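Local coordinates for protein fumarate lyase (PDB 3C8T) that is a largely helical enzyme of the fumarate lyase family, found as an assembly of four copies of one chain, at residues Gly95-Leu98 with His99-Ala102; Ser169-Asp172 with Arg173-Ala176; Ala176-Glu179 with Glu180-Arg184; Ile222-His225 with Ser226-Ala230. One frame throughout, in Å; residues are numbered along the deposited sequence.

Interaction 1 of 4, residues Gly95-Leu98 with His99-Ala102; sequences GKYL and HWGA
Y97 and W100 run next to each other in the same direction on a tight bend in the loop between helix 80-91 and helix 104-140; a short 3-10 segment runs out at Y97 and the chain then turns back. The aromatic contact is modest. CD1 of Y97 meets CZ3 of W100 at 3.9 Å, and the ring planes are 31° apart with the centroids 5.7 Å from each other, too oblique for a stack or an edge-to-face pair. W100 holds CG anti to its backbone N (chi1 -175°), and this swings the six-membered ring back over the turn, where K96 O sits at its edge, 4.1 Å from CZ3.

The polar contacts run through the backbone. L98 N bonds to G95 O, the last bond of the 3-10 turn. Beyond it a water bridges the bend, lying 2.6 Å from Y97 O and forming a weak bond to W100 N. R379 of the second subunit then collects K96 O and L98 O on NH1 and H99 O on NH2, and also packs on W100, tying the bend to the subunit interface.

H99 takes a left-handed backbone conformation, and its side chain leaves the turn, where ND1 is hydrogen-bonded to E34. The methyl group of A102 closes one face of that imidazole: its CB lies over the centre of the H99 ring, 3.5 Å above the plane.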
loop_
_atom_site.group_PDB
_atom_site.type_symbol
_atom_site.label_atom_id
_atom_site.label_comp_id
_atom_site.label_asym_id
_atom_site.label_seq_id
_atom_site.Cartn_x
_atom_site.Cartn_y
_atom_site.Cartn_z
ATOM N N GLY A 95 32.625 8.426 -33.974
ATOM C CA GLY A 95 31.944 8.559 -32.702
ATOM C C GLY A 95 31.214 9.882 -32.553
ATOM O O GLY A 95 30.347 10.054 -31.673
ATOM N N LYS A 96 31.553 10.832 -33.420
ATOM C CA LYS A 96 30.934 12.133 -33.352
ATOM C C LYS A 96 29.482 12.078 -33.830
ATOM O O LYS A 96 28.775 13.091 -33.755
ATOM C CB LYS A 96 31.756 13.175 -34.138
ATOM C CG LYS A 96 33.075 13.619 -33.423
ATOM C CD LYS A 96 32.968 13.594 -31.843
ATOM C CE LYS A 96 32.295 14.845 -31.189
ATOM N NZ LYS A 96 30.818 14.719 -30.797
ATOM N N TYR A 97 29.026 10.920 -34.320
ATOM C CA TYR A 97 27.632 10.836 -34.762
ATOM C C TYR A 97 26.734 10.029 -33.857
ATOM O O TYR A 97 25.575 9.765 -34.201
ATOM C CB TYR A 97 27.519 10.320 -36.185
ATOM C CG TYR A 97 28.201 11.199 -37.200
ATOM C CD1 TYR A 97 27.496 12.189 -37.885
ATOM C CD2 TYR A 97 29.564 11.038 -37.459
ATOM C CE1 TYR A 97 28.128 12.976 -38.819
ATOM C CE2 TYR A 97 30.205 11.808 -38.369
ATOM C CZ TYR A 97 29.491 12.771 -39.054
ATOM O OH TYR A 97 30.169 13.527 -39.976
ATOM N N LEU A 98 27.277 9.672 -32.701
ATOM C CA LEU A 98 26.595 8.892 -31.690
ATOM C C LEU A 98 25.507 9.741 -31.037
ATOM O O LEU A 98 25.612 10.982 -31.014
ATOM C CB LEU A 98 27.610 8.468 -30.636
ATOM C CG LEU A 98 28.113 7.050 -30.285
ATOM C CD1 LEU A 98 27.566 5.904 -31.100
ATOM C CD2 LEU A 98 29.635 7.030 -30.236
ATOM N N HIS A 99 24.458 9.079 -30.532
ATOM C CA HIS A 99 23.436 9.751 -29.740
ATOM C C HIS A 99 22.987 10.977 -30.507
ATOM O O HIS A 99 23.041 12.092 -29.990
ATOM C CB HIS A 99 24.044 10.152 -28.388
ATOM C CG HIS A 99 23.047 10.508 -27.330
ATOM N ND1 HIS A 99 22.474 9.567 -26.500
ATOM C CD2 HIS A 99 22.572 11.713 -26.919
ATOM C CE1 HIS A 99 21.673 10.170 -25.638
ATOM N NE2 HIS A 99 21.718 11.472 -25.869
ATOM N N TRP A 100 22.575 10.795 -31.753
ATOM C CA TRP A 100 22.247 11.945 -32.606
ATOM C C TRP A 100 20.760 12.141 -32.526
ATOM O O TRP A 100 20.003 11.307 -33.014
ATOM C CB TRP A 100 22.667 11.625 -34.038
ATOM C CG TRP A 100 22.531 12.717 -35.061
ATOM C CD1 TRP A 100 21.429 13.000 -35.842
ATOM C CD2 TRP A 100 23.549 13.635 -35.460
ATOM N NE1 TRP A 100 21.697 14.061 -36.681
ATOM C CE2 TRP A 100 22.995 14.460 -36.478
ATOM C CE3 TRP A 100 24.874 13.842 -35.060
ATOM C CZ2 TRP A 100 23.730 15.480 -37.102
ATOM C CZ3 TRP A 100 25.604 14.854 -35.674
ATOM C CH2 TRP A 100 25.024 15.661 -36.698
ATOM N N GLY A 101 20.337 13.215 -31.864
ATOM C CA GLY A 101 18.921 13.516 -31.700
ATOM C C GLY A 101 18.260 12.805 -30.526
ATOM O O GLY A 101 17.106 13.076 -30.238
ATOM N N ALA A 102 19.004 11.916 -29.862
ATOM C CA ALA A 102 18.582 11.192 -28.658
ATOM C C ALA A 102 18.623 12.025 -27.370
ATOM O O ALA A 102 19.453 12.909 -27.233
ATOM C CB ALA A 102 19.460 9.936 -28.475
HETATM O O HOH W 1 23.382 8.336 -33.812
#

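Interaction 2 of 4, residues Ser169-Asp172 with Arg173-Ala176; sequences SAFD and RHAA
H174 meets F171 edge-to-face: the imidazole turns its edge toward the phenyl face, with the planes at 77° and H174 CD2 3.8 Å from F171 CD1. One face of the same imidazole rests on the preceding turn, where A170 O lies 3.1 Å above the plane, displaced toward the rim. R173 does something similar. Its chain bends at chi3 (-63°) and folds back over its own helix, bringing S169 O over the centre of the guanidinium, 3.8 Å above it. A water in the guanidinium plane accepts from R173 NH2 and donates to S169 OG, which is also hydrogen-bonded to V166 O, about a turn back.

Behind these groups is the i to i+4 ladder of helix 160-185, a long helix that packs beside helices 104-140 and 229-255. R173 N bonds to S169 O at 3.1 Å and A175 N to F171 O at 3.0 Å; H174 N is shared weakly between A170 O and F171 O, and A176 N reaches D172 O only weakly.

Further out, H174 NE2 is hydrogen-bonded to S244 OG of helix 229-255, fixing the turn of the ring, and F171 packs on S244 and L245. R173 NE forms a salt bridge to D229 of the second subunit. D172 faces other partners, with OD1 paired to R131 and OD2 to R443.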
loop_
_atom_site.group_PDB
_atom_site.type_symbol
_atom_site.label_atom_id
_atom_site.label_comp_id
_atom_site.label_asym_id
_atom_site.label_seq_id
_atom_site.Cartn_x
_atom_site.Cartn_y
_atom_site.Cartn_z
ATOM N N SER A 169 -5.705 -23.509 -12.707
ATOM C CA SER A 169 -6.582 -22.714 -13.546
ATOM C C SER A 169 -6.213 -21.236 -13.598
ATOM O O SER A 169 -6.302 -20.609 -14.666
ATOM C CB SER A 169 -8.040 -22.879 -13.131
ATOM O OG SER A 169 -8.280 -22.195 -11.918
ATOM N N ALA A 170 -5.808 -20.712 -12.450
ATOM C CA ALA A 170 -5.233 -19.368 -12.293
ATOM C C ALA A 170 -3.997 -19.136 -13.175
ATOM O O ALA A 170 -3.846 -18.056 -13.777
ATOM C CB ALA A 170 -4.851 -19.125 -10.778
ATOM N N PHE A 171 -3.105 -20.125 -13.200
ATOM C CA PHE A 171 -1.834 -20.027 -13.956
ATOM C C PHE A 171 -2.032 -20.174 -15.451
ATOM O O PHE A 171 -1.318 -19.542 -16.241
ATOM C CB PHE A 171 -0.784 -20.981 -13.403
ATOM C CG PHE A 171 -0.264 -20.538 -12.090
ATOM C CD1 PHE A 171 0.702 -19.525 -12.022
ATOM C CD2 PHE A 171 -0.827 -21.027 -10.905
ATOM C CE1 PHE A 171 1.147 -19.053 -10.785
ATOM C CE2 PHE A 171 -0.409 -20.551 -9.676
ATOM C CZ PHE A 171 0.589 -19.576 -9.609
ATOM N N ASP A 172 -3.028 -20.969 -15.838
ATOM C CA ASP A 172 -3.511 -20.960 -17.211
ATOM C C ASP A 172 -3.959 -19.570 -17.584
ATOM O O ASP A 172 -3.660 -19.125 -18.677
ATOM C CB ASP A 172 -4.686 -21.929 -17.377
ATOM C CG ASP A 172 -4.262 -23.412 -17.235
ATOM O OD1 ASP A 172 -3.077 -23.726 -17.470
ATOM O OD2 ASP A 172 -5.120 -24.255 -16.907
ATOM N N ARG A 173 -4.682 -18.861 -16.700
ATOM C CA ARG A 173 -5.088 -17.487 -17.043
ATOM C C ARG A 173 -3.923 -16.513 -17.057
ATOM O O ARG A 173 -3.971 -15.539 -17.805
ATOM C CB ARG A 173 -6.241 -16.943 -16.192
ATOM C CG ARG A 173 -7.599 -17.584 -16.459
ATOM C CD ARG A 173 -8.700 -17.040 -15.498
ATOM N NE ARG A 173 -8.475 -17.326 -14.082
ATOM C CZ ARG A 173 -9.071 -18.303 -13.379
ATOM N NH1 ARG A 173 -9.934 -19.151 -13.964
ATOM N NH2 ARG A 173 -8.798 -18.448 -12.071
ATOM N N HIS A 174 -2.886 -16.756 -16.252
ATOM C CA HIS A 174 -1.781 -15.790 -16.146
ATOM C C HIS A 174 -0.959 -15.898 -17.415
ATOM O O HIS A 174 -0.476 -14.873 -17.926
ATOM C CB HIS A 174 -0.861 -16.009 -14.917
ATOM C CG HIS A 174 -1.524 -15.775 -13.577
ATOM N ND1 HIS A 174 -2.280 -14.656 -13.295
ATOM C CD2 HIS A 174 -1.471 -16.489 -12.423
ATOM C CE1 HIS A 174 -2.709 -14.717 -12.046
ATOM N NE2 HIS A 174 -2.231 -15.822 -11.495
ATOM N N ALA A 175 -0.789 -17.136 -17.911
ATOM C CA ALA A 175 -0.131 -17.374 -19.213
ATOM C C ALA A 175 -0.760 -16.592 -20.335
ATOM O O ALA A 175 -0.034 -16.017 -21.157
ATOM C CB ALA A 175 -0.091 -18.845 -19.568
ATOM N N ALA A 176 -2.095 -16.551 -20.362
ATOM C CA ALA A 176 -2.831 -15.759 -21.341
ATOM C C ALA A 176 -2.560 -14.248 -21.172
ATOM O O ALA A 176 -2.321 -13.549 -22.163
ATOM C CB ALA A 176 -4.335 -16.064 -21.306
HETATM O O HOH W 2 -10.521 -21.107 -11.462
#

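Interaction 3 of 4, residues Ala176-Glu179 with Glu180-Arg184; sequences ARLE and EISPR
S182 points its CB back toward the turn before it, and its hydroxyl settles beside L178: OG lies 3.1 Å from L178 O and 3.9 Å from L178 CD2. S182 N bonds to the same oxygen at 3.2 Å. I181 runs back along R177, with CD1 3.4 Å from R177 O, the same carbonyl that accepts a nearly axial bond from I181 N. P183 breaks the pattern. It has no N-H to give, and its CD presses on E179 O at 3.2 Å, leaving the helix kinked here.

E180 reaches toward the subunit interface. CG stands beside the backbone N (chi1 -71°) and the chain is straight beyond it, carrying OE1 past A176 O to R184 of the second subunit. R184, whose guanidinium has E180 O 3.5 Å above one face and displaced toward the rim, makes the reciprocal bridge to E180 of that subunit, while R177 NH2 reaches E233 and D229 there. L178 and S182 instead face helix 104-140, and I181 faces helix 229-255. One flank packed on neighbouring helices and another paired with its copy across the interface fits the helical bundle through which fumarate lyase family subunits associate.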
loop_
_atom_site.group_PDB
_atom_site.type_symbol
_atom_site.label_atom_id
_atom_site.label_comp_id
_atom_site.label_asym_id
_atom_site.label_seq_id
_atom_site.Cartn_x
_atom_site.Cartn_y
_atom_site.Cartn_z
ATOM N N ALA A 176 -2.095 -16.551 -20.362
ATOM C CA ALA A 176 -2.831 -15.759 -21.341
ATOM C C ALA A 176 -2.560 -14.248 -21.172
ATOM O O ALA A 176 -2.321 -13.549 -22.163
ATOM C CB ALA A 176 -4.335 -16.064 -21.306
ATOM N N ARG A 177 -2.597 -13.761 -19.929
ATOM C CA ARG A 177 -2.330 -12.324 -19.626
ATOM C C ARG A 177 -0.940 -11.879 -20.134
ATOM O O ARG A 177 -0.801 -10.816 -20.747
ATOM C CB ARG A 177 -2.457 -12.046 -18.111
ATOM C CG ARG A 177 -3.864 -12.231 -17.535
ATOM C CD ARG A 177 -3.909 -12.066 -16.020
ATOM N NE ARG A 177 -5.293 -12.247 -15.580
ATOM C CZ ARG A 177 -5.740 -13.283 -14.876
ATOM N NH1 ARG A 177 -4.906 -14.216 -14.436
ATOM N NH2 ARG A 177 -7.030 -13.365 -14.598
ATOM N N LEU A 178 0.083 -12.714 -19.883
ATOM C CA LEU A 178 1.461 -12.423 -20.307
ATOM C C LEU A 178 1.556 -12.091 -21.812
ATOM O O LEU A 178 2.213 -11.111 -22.218
ATOM C CB LEU A 178 2.395 -13.591 -19.923
ATOM C CG LEU A 178 3.922 -13.359 -20.110
ATOM C CD1 LEU A 178 4.777 -14.175 -19.123
ATOM C CD2 LEU A 178 4.391 -13.621 -21.532
ATOM N N GLU A 179 0.903 -12.919 -22.627
ATOM C CA GLU A 179 0.858 -12.755 -24.073
ATOM C C GLU A 179 0.140 -11.457 -24.510
ATOM O O GLU A 179 0.555 -10.811 -25.475
ATOM C CB GLU A 179 0.265 -14.031 -24.761
ATOM C CG GLU A 179 1.037 -15.349 -24.454
ATOM C CD GLU A 179 2.590 -15.263 -24.633
ATOM O OE1 GLU A 179 3.059 -14.656 -25.626
ATOM O OE2 GLU A 179 3.360 -15.798 -23.776
ATOM N N GLU A 180 -0.904 -11.055 -23.793
ATOM C CA GLU A 180 -1.612 -9.790 -24.066
ATOM C C GLU A 180 -0.784 -8.527 -23.731
ATOM O O GLU A 180 -0.809 -7.512 -24.474
ATOM C CB GLU A 180 -2.980 -9.782 -23.334
ATOM C CG GLU A 180 -3.992 -10.767 -23.972
ATOM C CD GLU A 180 -5.324 -10.956 -23.207
ATOM O OE1 GLU A 180 -5.405 -10.673 -21.989
ATOM O OE2 GLU A 180 -6.314 -11.393 -23.858
ATOM N N ILE A 181 -0.064 -8.580 -22.608
ATOM C CA ILE A 181 0.714 -7.422 -22.131
ATOM C C ILE A 181 1.961 -7.154 -23.004
ATOM O O ILE A 181 2.305 -6.004 -23.215
ATOM C CB ILE A 181 1.149 -7.619 -20.659
ATOM C CG1 ILE A 181 -0.046 -7.416 -19.723
ATOM C CG2 ILE A 181 2.153 -6.624 -20.271
ATOM C CD1 ILE A 181 -0.042 -8.329 -18.534
ATOM N N SER A 182 2.647 -8.221 -23.449
ATOM C CA SER A 182 3.906 -8.117 -24.207
ATOM C C SER A 182 3.925 -7.117 -25.398
ATOM O O SER A 182 4.879 -6.368 -25.509
ATOM C CB SER A 182 4.380 -9.491 -24.701
ATOM O OG SER A 182 4.805 -10.327 -23.630
ATOM N N PRO A 183 2.911 -7.125 -26.303
ATOM C CA PRO A 183 3.039 -6.121 -27.363
ATOM C C PRO A 183 2.820 -4.700 -26.852
ATOM O O PRO A 183 3.142 -3.763 -27.578
ATOM C CB PRO A 183 1.885 -6.459 -28.356
ATOM C CG PRO A 183 1.388 -7.844 -27.933
ATOM C CD PRO A 183 1.693 -7.940 -26.463
ATOM N N ARG A 184 2.228 -4.514 -25.670
ATOM C CA ARG A 184 2.053 -3.135 -25.199
ATOM C C ARG A 184 3.368 -2.560 -24.625
ATOM O O ARG A 184 3.771 -1.424 -24.964
ATOM C CB ARG A 184 0.843 -2.928 -24.259
ATOM C CG ARG A 184 -0.525 -2.792 -25.036
ATOM C CD ARG A 184 -1.690 -2.553 -24.073
ATOM N NE ARG A 184 -1.771 -3.588 -23.007
ATOM C CZ ARG A 184 -2.592 -4.640 -23.014
ATOM N NH1 ARG A 184 -3.426 -4.853 -24.032
ATOM N NH2 ARG A 184 -2.583 -5.499 -22.004
#

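Interaction 4 of 4, residues Ile222-His225 with Ser226-Ala230; sequences ITWH and SARDA
R228 curls back on W224 and donates NH1 to its carbonyl, W224 O, at 2.8 Å with an N-H...O angle of 147°. Two bends make this possible: the arginine turns sharply at chi2 and again at chi3, so that CD passes close to the carbonyl oxygens of both W224 and H225 before the guanidinium opens out. The oxygen lies close to the guanidinium plane, though the nitrogen is tilted out of the carbonyl plane. W224 has CG wedged between its backbone N and carbonyl carbon (chi1 51°), which brings the indole across the end of the arginine. CE3 comes 3.3 Å from R228 NH1, CZ3 lies over one guanidinium face, and the two planes are 26° apart even though the two side chains run roughly perpendicular.

The backbone closes beneath them. A227 CB sits 4.2 Å from W224 CB, and a water accepting from S226 N links weakly to T223 O. R228 is the N-cap residue of helix 229-255. The indole NE1 is bonded to V188 O, and H225 NE2 to D106. With salt bridges from R228 to D109 and E321, the buried positive charge is probably well balanced, while W224 O takes one firm bond from R228 NH1 and a weak one from A227 N.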
loop_
_atom_site.group_PDB
_atom_site.type_symbol
_atom_site.label_atom_id
_atom_site.label_comp_id
_atom_site.label_asym_id
_atom_site.label_seq_id
_atom_site.Cartn_x
_atom_site.Cartn_y
_atom_site.Cartn_z
ATOM N N ILE A 222 2.850 7.124 -29.563
ATOM C CA ILE A 222 3.484 8.409 -29.280
ATOM C C ILE A 222 4.435 8.214 -28.071
ATOM O O ILE A 222 4.324 7.225 -27.290
ATOM C CB ILE A 222 2.405 9.546 -29.027
ATOM C CG1 ILE A 222 3.017 10.965 -29.032
ATOM C CG2 ILE A 222 1.591 9.266 -27.726
ATOM C CD1 ILE A 222 1.962 12.083 -29.205
ATOM N N THR A 223 5.371 9.152 -27.948
ATOM C CA THR A 223 6.273 9.311 -26.820
ATOM C C THR A 223 5.646 8.840 -25.505
ATOM O O THR A 223 4.496 9.204 -25.164
ATOM C CB THR A 223 6.658 10.802 -26.698
ATOM O OG1 THR A 223 7.118 11.261 -27.971
ATOM C CG2 THR A 223 7.757 11.030 -25.612
ATOM N N TRP A 224 6.381 8.003 -24.777
ATOM C CA TRP A 224 5.863 7.526 -23.504
ATOM C C TRP A 224 6.802 7.865 -22.334
ATOM O O TRP A 224 6.803 7.181 -21.334
ATOM C CB TRP A 224 5.464 6.028 -23.584
ATOM C CG TRP A 224 6.515 5.104 -24.132
ATOM C CD1 TRP A 224 6.815 4.883 -25.447
ATOM C CD2 TRP A 224 7.407 4.249 -23.367
ATOM N NE1 TRP A 224 7.834 3.937 -25.553
ATOM C CE2 TRP A 224 8.191 3.528 -24.288
ATOM C CE3 TRP A 224 7.579 4.006 -21.991
ATOM C CZ2 TRP A 224 9.157 2.605 -23.883
ATOM C CZ3 TRP A 224 8.548 3.064 -21.584
ATOM C CH2 TRP A 224 9.309 2.389 -22.519
ATOM N N HIS A 225 7.614 8.918 -22.484
ATOM C CA HIS A 225 8.479 9.410 -21.405
ATOM C C HIS A 225 7.621 9.597 -20.141
ATOM O O HIS A 225 8.077 9.310 -19.036
ATOM C CB HIS A 225 9.127 10.746 -21.777
ATOM C CG HIS A 225 10.200 10.657 -22.826
ATOM N ND1 HIS A 225 10.493 11.706 -23.678
ATOM C CD2 HIS A 225 11.051 9.663 -23.156
ATOM C CE1 HIS A 225 11.469 11.354 -24.489
ATOM N NE2 HIS A 225 11.836 10.123 -24.184
ATOM N N SER A 226 6.386 10.069 -20.319
ATOM C CA SER A 226 5.492 10.367 -19.191
ATOM C C SER A 226 4.142 9.624 -19.197
ATOM O O SER A 226 3.282 9.917 -18.374
ATOM C CB SER A 226 5.261 11.872 -19.104
ATOM O OG SER A 226 4.468 12.291 -20.189
ATOM N N ALA A 227 3.990 8.658 -20.102
ATOM C CA ALA A 227 2.814 7.755 -20.181
ATOM C C ALA A 227 3.271 6.323 -19.853
ATOM O O ALA A 227 3.656 5.540 -20.747
ATOM C CB ALA A 227 2.162 7.823 -21.608
ATOM N N ARG A 228 3.219 5.976 -18.565
ATOM C CA ARG A 228 3.961 4.804 -18.030
ATOM C C ARG A 228 3.085 3.562 -17.805
ATOM O O ARG A 228 3.485 2.652 -17.066
ATOM C CB ARG A 228 4.650 5.200 -16.686
ATOM C CG ARG A 228 5.503 6.510 -16.757
ATOM C CD ARG A 228 6.538 6.473 -17.902
ATOM N NE ARG A 228 7.684 5.593 -17.636
ATOM C CZ ARG A 228 8.718 5.422 -18.455
ATOM N NH1 ARG A 228 8.747 6.044 -19.650
ATOM N NH2 ARG A 228 9.740 4.639 -18.070
ATOM N N ASP A 229 1.896 3.542 -18.411
ATOM C CA ASP A 229 0.905 2.514 -18.140
ATOM C C ASP A 229 1.315 1.111 -18.588
ATOM O O ASP A 229 0.927 0.127 -17.968
ATOM C CB ASP A 229 -0.457 2.893 -18.739
ATOM C CG ASP A 229 -0.360 3.280 -20.230
ATOM O OD1 ASP A 229 0.200 4.350 -20.554
ATOM O OD2 ASP A 229 -0.834 2.509 -21.076
ATOM N N ALA A 230 2.071 1.009 -19.679
ATOM C CA ALA A 230 2.465 -0.309 -20.137
ATOM C C ALA A 230 3.517 -0.906 -19.230
ATOM O O ALA A 230 3.560 -2.138 -19.040
ATOM C CB ALA A 230 2.937 -0.274 -21.561
HETATM O O HOH W 3 5.382 11.073 -22.815
#

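Overall arrangement
Interactions 2 and 3 are successive turns of helix 160-185, sharing A176, each with a buried flank against helices 104-140 and 229-255. Interactions 1 and 4 are loop bends, each leading toward the start of one of those two helices. Interaction 4 is buried throughout and relies on a charged group matched by acids; interaction 1, whose centre lies about 39 Å from that of the chain, is partly exposed and depends on backbone carbonyls and a loose aromatic pair. Interactions 3 and 4 touch, R184 O lying 3.7 Å from A230 CB. All four meet the second subunit, and D229 of interaction 4 pairs there with R173 and R177 of interactions 2 and 3.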